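Local structure of aspartate aminotransferase, cytoplasmic (Schizosaccharomyces pombe 972h-, 6JPK) at residues A[155-160]-A[168-173]; A[372-377]-A[398-403]. The protein catalyses the reversible, pyridoxal-phosphate-dependent transfer of an amino group from L-aspartate to 2-oxoglutarate, giving oxaloacetate and L-glutamate. The protein carries 1 engineered substitution. All blocks are in the same frame, centred on the assembly; numbering follows the deposited sequence.

Contact 1 (A[155-160]-A[168-173])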
loop_
_atom_site.group_PDB
_atom_site.type_symbol
_atom_site.label_atom_id
_atom_site.label_comp_id
_atom_site.label_asym_id
_atom_site.label_seq_id
_atom_site.Cartn_x
_atom_site.Cartn_y
_atom_site.Cartn_z
ATOM N N TYR A 155 -23.863 6.024 -14.728
ATOM C CA TYR A 155 -24.449 5.886 -16.041
ATOM C C TYR A 155 -25.001 4.475 -16.203
ATOM O O TYR A 155 -24.461 3.531 -15.613
ATOM C CB TYR A 155 -23.445 6.195 -17.168
ATOM C CG TYR A 155 -22.122 5.449 -17.136
ATOM C CD1 TYR A 155 -21.952 4.272 -17.854
ATOM C CD2 TYR A 155 -21.033 5.950 -16.424
ATOM C CE1 TYR A 155 -20.746 3.593 -17.844
ATOM C CE2 TYR A 155 -19.822 5.273 -16.401
ATOM C CZ TYR A 155 -19.678 4.106 -17.128
ATOM O OH TYR A 155 -18.477 3.439 -17.123
ATOM N N PRO A 156 -26.118 4.317 -16.910
ATOM C CA PRO A 156 -26.697 2.977 -17.106
ATOM C C PRO A 156 -25.724 2.066 -17.841
ATOM O O PRO A 156 -24.962 2.511 -18.704
ATOM C CB PRO A 156 -27.949 3.251 -17.955
ATOM C CG PRO A 156 -28.261 4.691 -17.723
ATOM C CD PRO A 156 -26.941 5.374 -17.513
ATOM N N TYR A 157 -25.739 0.779 -17.483
ATOM C CA TYR A 157 -24.823 -0.152 -18.135
ATOM C C TYR A 157 -25.467 -1.504 -18.443
ATOM O O TYR A 157 -25.369 -1.999 -19.568
ATOM C CB TYR A 157 -23.556 -0.355 -17.289
ATOM C CG TYR A 157 -22.435 -0.899 -18.128
ATOM C CD1 TYR A 157 -22.242 -2.273 -18.259
ATOM C CD2 TYR A 157 -21.605 -0.044 -18.844
ATOM C CE1 TYR A 157 -21.236 -2.779 -19.063
ATOM C CE2 TYR A 157 -20.589 -0.541 -19.655
ATOM C CZ TYR A 157 -20.407 -1.908 -19.758
ATOM O OH TYR A 157 -19.403 -2.413 -20.559
ATOM N N TRP A 158 -26.109 -2.121 -17.461
ATOM C CA TRP A 158 -26.746 -3.415 -17.671
ATOM C C TRP A 158 -28.194 -3.202 -18.094
ATOM O O TRP A 158 -28.976 -2.604 -17.356
ATOM C CB TRP A 158 -26.676 -4.270 -16.405
ATOM C CG TRP A 158 -27.320 -5.650 -16.514
ATOM C CD1 TRP A 158 -28.426 -6.105 -15.837
ATOM C CD2 TRP A 158 -26.875 -6.745 -17.329
ATOM N NE1 TRP A 158 -28.688 -7.415 -16.187
ATOM C CE2 TRP A 158 -27.749 -7.828 -17.094
ATOM C CE3 TRP A 158 -25.811 -6.919 -18.220
ATOM C CZ2 TRP A 158 -27.592 -9.064 -17.727
ATOM C CZ3 TRP A 158 -25.659 -8.142 -18.847
ATOM C CH2 TRP A 158 -26.548 -9.197 -18.602
ATOM N N ASP A 159 -28.540 -3.693 -19.279
ATOM C CA ASP A 159 -29.920 -3.727 -19.765
ATOM C C ASP A 159 -30.475 -5.101 -19.396
ATOM O O ASP A 159 -30.214 -6.088 -20.084
ATOM C CB ASP A 159 -29.942 -3.467 -21.273
ATOM C CG ASP A 159 -31.328 -3.616 -21.903
ATOM O OD1 ASP A 159 -32.286 -4.095 -21.249
ATOM O OD2 ASP A 159 -31.453 -3.246 -23.089
ATOM N N ALA A 160 -31.235 -5.171 -18.298
ATOM C CA ALA A 160 -31.602 -6.474 -17.741
ATOM C C ALA A 160 -32.582 -7.222 -18.641
ATOM O O ALA A 160 -32.475 -8.446 -18.802
ATOM C CB ALA A 160 -32.183 -6.296 -16.335
ATOM N N GLU A 168 -27.664 2.834 -25.254
ATOM C CA GLU A 168 -28.421 4.077 -25.401
ATOM C C GLU A 168 -28.540 4.820 -24.073
ATOM O O GLU A 168 -28.483 6.053 -24.043
ATOM C CB GLU A 168 -29.806 3.794 -25.985
ATOM C CG GLU A 168 -29.792 3.224 -27.416
ATOM C CD GLU A 168 -29.328 4.221 -28.482
ATOM O OE1 GLU A 168 -29.421 5.451 -28.257
ATOM O OE2 GLU A 168 -28.877 3.768 -29.558
ATOM N N GLY A 169 -28.703 4.093 -22.965
ATOM C CA GLY A 169 -28.738 4.747 -21.664
ATOM C C GLY A 169 -27.413 5.385 -21.278
ATOM O O GLY A 169 -27.381 6.509 -20.765
ATOM N N MET A 170 -26.300 4.680 -21.504
ATOM C CA MET A 170 -24.992 5.272 -21.229
ATOM C C MET A 170 -24.754 6.514 -22.087
ATOM O O MET A 170 -24.344 7.568 -21.583
ATOM C CB MET A 170 -23.888 4.234 -21.460
ATOM C CG MET A 170 -22.471 4.810 -21.361
ATOM S SD MET A 170 -21.210 3.523 -21.324
ATOM C CE MET A 170 -19.722 4.513 -21.016
ATOM N N LEU A 171 -24.998 6.404 -23.394
ATOM C CA LEU A 171 -24.809 7.542 -24.291
ATOM C C LEU A 171 -25.635 8.741 -23.840
ATOM O O LEU A 171 -25.158 9.884 -23.847
ATOM C CB LEU A 171 -25.200 7.140 -25.715
ATOM C CG LEU A 171 -24.271 7.504 -26.874
ATOM C CD1 LEU A 171 -24.049 8.969 -26.865
ATOM C CD2 LEU A 171 -22.934 6.783 -26.767
ATOM N N SER A 172 -26.880 8.495 -23.440
ATOM C CA SER A 172 -27.752 9.591 -23.055
ATOM C C SER A 172 -27.234 10.283 -21.800
ATOM O O SER A 172 -27.271 11.516 -21.704
ATOM C CB SER A 172 -29.175 9.059 -22.864
ATOM O OG SER A 172 -30.003 10.051 -22.307
ATOM N N THR A 173 -26.722 9.507 -20.842
ATOM C CA THR A 173 -26.131 10.094 -19.641
ATOM C C THR A 173 -24.880 10.900 -19.979
ATOM O O THR A 173 -24.670 11.986 -19.425
ATOM C CB THR A 173 -25.824 8.996 -18.615
ATOM O OG1 THR A 173 -27.054 8.393 -18.194
ATOM C CG2 THR A 173 -25.119 9.566 -17.376
#
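Met170 lays its thioether alongside the ring of Tyr155 and also reaches the ring of Tyr157, so one sulfur makes Met-aromatic contacts with two tyrosines, the second at the short break in strand 152-159. Its SD lies 4.4 Å from the centroid of the Tyr155 ring and 5.5 Å from that of Tyr157, oblique to both. The chain is fully extended, with CG anti to the backbone N (chi1 173°); at its end, Met170 CE rests 3.5 Å from Tyr155 CE1. Tyr155 has its CG between the backbone N and the carbonyl carbon (chi1 53°), and its ring runs beside the methionine, both pointing the same way. An unbranched, polarisable methionine suits a place beside two aromatic rings. Both phenols hydrogen-bond to backbone carbonyls outside the contact, Tyr155 OH to Leu184 O and Tyr157 OH to Ile195 O, which satisfies these buried hydroxyls.

Nearer the backbones, Gly169 presents bare main chain to the proline, with Pro156 CG 3.7 Å from Gly169 C, while Pro156 CD comes within 3.1 Å of Thr173 OG1. Thr173 turns its other branch, CG2, to Tyr155 CB at 3.8 Å. Pro156 and Met170 also meet where Pro156 O lies 3.4 Å from Met170 CB. No hydrogen bond crosses between the segments, so van der Waals contact, much of it apolar, holds the helix on the strand. This is helix-on-sheet packing in a beta-alpha-beta crossover: helix 167-176, after the short antiparallel strand 164-165, forms part of the connection between parallel strands 152-159 and 182-186 in the large, cofactor-binding domain of fold-type I aminotransferases.

Contact 2 (A[372-377]-A[398-403])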
loop_
_atom_site.group_PDB
_atom_site.type_symbol
_atom_site.label_atom_id
_atom_site.label_comp_id
_atom_site.label_asym_id
_atom_site.label_seq_id
_atom_site.Cartn_x
_atom_site.Cartn_y
_atom_site.Cartn_z
ATOM N N GLU A 372 -30.104 -22.825 -1.912
ATOM C CA GLU A 372 -30.716 -23.767 -0.980
ATOM C C GLU A 372 -30.838 -25.171 -1.563
ATOM O O GLU A 372 -30.679 -26.159 -0.840
ATOM C CB GLU A 372 -32.094 -23.248 -0.550
ATOM C CG GLU A 372 -31.996 -22.027 0.348
ATOM C CD GLU A 372 -33.344 -21.425 0.691
ATOM O OE1 GLU A 372 -34.385 -22.060 0.409
ATOM O OE2 GLU A 372 -33.356 -20.305 1.241
ATOM N N ARG A 373 -31.134 -25.295 -2.854
ATOM C CA ARG A 373 -31.361 -26.615 -3.435
ATOM C C ARG A 373 -30.141 -27.198 -4.142
ATOM O O ARG A 373 -30.083 -28.416 -4.328
ATOM C CB ARG A 373 -32.535 -26.566 -4.419
ATOM C CG ARG A 373 -33.840 -26.050 -3.796
ATOM C CD ARG A 373 -34.558 -27.145 -3.028
ATOM N NE ARG A 373 -34.879 -28.279 -3.897
ATOM C CZ ARG A 373 -35.999 -28.403 -4.614
ATOM N NH1 ARG A 373 -36.936 -27.458 -4.576
ATOM N NH2 ARG A 373 -36.180 -29.478 -5.376
ATOM N N TYR A 374 -29.180 -26.369 -4.560
ATOM C CA TYR A 374 -27.988 -26.877 -5.233
ATOM C C TYR A 374 -26.687 -26.415 -4.589
ATOM O O TYR A 374 -25.608 -26.741 -5.106
ATOM C CB TYR A 374 -28.017 -26.483 -6.720
ATOM C CG TYR A 374 -29.135 -27.182 -7.472
ATOM C CD1 TYR A 374 -30.436 -26.682 -7.448
ATOM C CD2 TYR A 374 -28.893 -28.359 -8.185
ATOM C CE1 TYR A 374 -31.472 -27.329 -8.124
ATOM C CE2 TYR A 374 -29.925 -29.021 -8.864
ATOM C CZ TYR A 374 -31.210 -28.495 -8.828
ATOM O OH TYR A 374 -32.227 -29.136 -9.501
ATOM N N HIS A 375 -26.759 -25.664 -3.484
ATOM C CA HIS A 375 -25.588 -25.276 -2.698
ATOM C C HIS A 375 -24.588 -24.487 -3.536
ATOM O O HIS A 375 -23.372 -24.642 -3.390
ATOM C CB HIS A 375 -24.944 -26.511 -2.065
ATOM C CG HIS A 375 -25.944 -27.384 -1.379
ATOM N ND1 HIS A 375 -26.372 -27.145 -0.092
ATOM C CD2 HIS A 375 -26.681 -28.425 -1.835
ATOM C CE1 HIS A 375 -27.291 -28.040 0.237
ATOM N NE2 HIS A 375 -27.498 -28.827 -0.805
ATOM N N LEU A 376 -25.109 -23.650 -4.433
ATOM C CA LEU A 376 -24.310 -22.703 -5.202
ATOM C C LEU A 376 -24.339 -21.360 -4.500
ATOM O O LEU A 376 -25.422 -20.846 -4.197
ATOM C CB LEU A 376 -24.845 -22.526 -6.622
ATOM C CG LEU A 376 -25.152 -23.787 -7.413
ATOM C CD1 LEU A 376 -25.542 -23.380 -8.806
ATOM C CD2 LEU A 376 -23.938 -24.715 -7.429
ATOM N N TYR A 377 -23.158 -20.777 -4.287
ATOM C CA TYR A 377 -23.008 -19.540 -3.529
ATOM C C TYR A 377 -22.510 -18.428 -4.457
ATOM O O TYR A 377 -21.365 -18.459 -4.920
ATOM C CB TYR A 377 -22.077 -19.775 -2.335
ATOM C CG TYR A 377 -22.785 -20.618 -1.288
ATOM C CD1 TYR A 377 -22.858 -22.016 -1.400
ATOM C CD2 TYR A 377 -23.443 -20.010 -0.231
ATOM C CE1 TYR A 377 -23.539 -22.765 -0.454
ATOM C CE2 TYR A 377 -24.111 -20.738 0.706
ATOM C CZ TYR A 377 -24.168 -22.105 0.594
ATOM O OH TYR A 377 -24.870 -22.787 1.553
ATOM N N ALA A 398 -25.310 -25.893 -14.408
ATOM C CA ALA A 398 -26.333 -25.775 -15.447
ATOM C C ALA A 398 -27.667 -26.366 -14.994
ATOM O O ALA A 398 -28.732 -25.787 -15.247
ATOM C CB ALA A 398 -25.868 -26.469 -16.726
ATOM N N GLN A 399 -27.630 -27.525 -14.341
ATOM C CA GLN A 399 -28.865 -28.153 -13.885
ATOM C C GLN A 399 -29.577 -27.276 -12.866
ATOM O O GLN A 399 -30.809 -27.176 -12.880
ATOM C CB GLN A 399 -28.565 -29.529 -13.290
ATOM C CG GLN A 399 -28.107 -30.575 -14.306
ATOM C CD GLN A 399 -29.264 -31.259 -15.020
ATOM O OE1 GLN A 399 -30.419 -31.179 -14.584
ATOM N NE2 GLN A 399 -28.958 -31.941 -16.124
ATOM N N ALA A 400 -28.809 -26.636 -11.971
ATOM C CA ALA A 400 -29.376 -25.721 -10.983
ATOM C C ALA A 400 -30.055 -24.540 -11.652
ATOM O O ALA A 400 -31.193 -24.192 -11.309
ATOM C CB ALA A 400 -28.288 -25.216 -10.038
ATOM N N PHE A 401 -29.346 -23.880 -12.580
ATOM C CA PHE A 401 -29.917 -22.741 -13.290
ATOM C C PHE A 401 -31.186 -23.151 -14.027
ATOM O O PHE A 401 -32.211 -22.459 -13.960
ATOM C CB PHE A 401 -28.900 -22.150 -14.276
ATOM C CG PHE A 401 -27.758 -21.383 -13.624
ATOM C CD1 PHE A 401 -27.550 -21.414 -12.255
ATOM C CD2 PHE A 401 -26.904 -20.614 -14.399
ATOM C CE1 PHE A 401 -26.500 -20.711 -11.667
ATOM C CE2 PHE A 401 -25.845 -19.906 -13.819
ATOM C CZ PHE A 401 -25.650 -19.950 -12.450
ATOM N N ASN A 402 -31.131 -24.276 -14.742
ATOM C CA ASN A 402 -32.296 -24.744 -15.482
ATOM C C ASN A 402 -33.487 -24.918 -14.552
ATOM O O ASN A 402 -34.586 -24.418 -14.824
ATOM C CB ASN A 402 -31.969 -26.056 -16.192
ATOM C CG ASN A 402 -33.177 -26.672 -16.877
ATOM O OD1 ASN A 402 -33.717 -26.107 -17.824
ATOM N ND2 ASN A 402 -33.601 -27.837 -16.403
ATOM N N HIS A 403 -33.271 -25.596 -13.424
ATOM C CA HIS A 403 -34.358 -25.833 -12.477
ATOM C C HIS A 403 -34.876 -24.517 -11.898
ATOM O O HIS A 403 -36.088 -24.289 -11.825
ATOM C CB HIS A 403 -33.861 -26.764 -11.374
ATOM C CG HIS A 403 -34.940 -27.311 -10.497
ATOM N ND1 HIS A 403 -34.691 -28.246 -9.516
ATOM C CD2 HIS A 403 -36.270 -27.056 -10.450
ATOM C CE1 HIS A 403 -35.823 -28.541 -8.897
ATOM N NE2 HIS A 403 -36.795 -27.828 -9.442
#
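Tyr374 is held against helix 394-407 in two ways, by its flat face and by its hydroxyl. Ala400 lies under one face, its CA 3.6 Å from the ring centroid and only 4° off the ring normal, a CH-pi contact. Ala400 CB sits nearer the base of the ring, 3.3 Å from Tyr374 CG. Alanine suits this position because its short side chain lets the aromatic ring settle almost onto the helix backbone. Tyr374 CG is anti to its carbonyl carbon (chi1 -67°); the ring lies over Ala400, and its hydroxyl reaches the next helical turn.

There it meets His403. The two rings meet rim to rim, with planes at 84°, and the side chains cross at about a right angle. Tyr374 OH and His403 ND1 are joined by a short hydrogen bond of 2.6 Å, in which each partner lies in the plane of the other's ring. Phe369 packs edge-to-face with the same imidazole from outside the two segments, and the carbonyl O of Tyr374 is hydrogen-bonded to His396 NE2.

Beside this polar link, Leu376 extends apolar contact to the more buried part of the helix. Its CD1 branch touches Ala400 CB at 3.5 Å and Phe401 CE1 at 4.0 Å; a branched aliphatic residue fits between methyl and ring. On the solvent-exposed side, the bent side chain of Arg373 crosses His403 obliquely, its NH2 3.7 Å from His403 CE1.

Either the phenol or the imidazole could donate in the Tyr374–His403 bond. The nearby guanidinium probably disfavours a positive charge on His403, which would be consistent with a neutral imidazole, able to accept the phenol's hydrogen bond at ND1 or to donate one from there.

Both contacts seat a helix against a preceding segment, but they share no elements, and their centres are about 30 Å apart. Contact 1 joins a strand of the main mixed sheet to a crossover helix in the large domain. Contact 2 lies farther from the chain centre and joins the end of helix 364-374 and the strand after it to helix 394-407, in the small domain near the C-terminus. Each is partly buried. Contact 1, flanking the main sheet, relies on sulfur and apolar groups, whereas contact 2, which includes exposed residues, grades from buried leucine and phenylalanine to a tyrosine–histidine hydrogen bond and an exposed arginine. Neither touches the other subunit of the dimer.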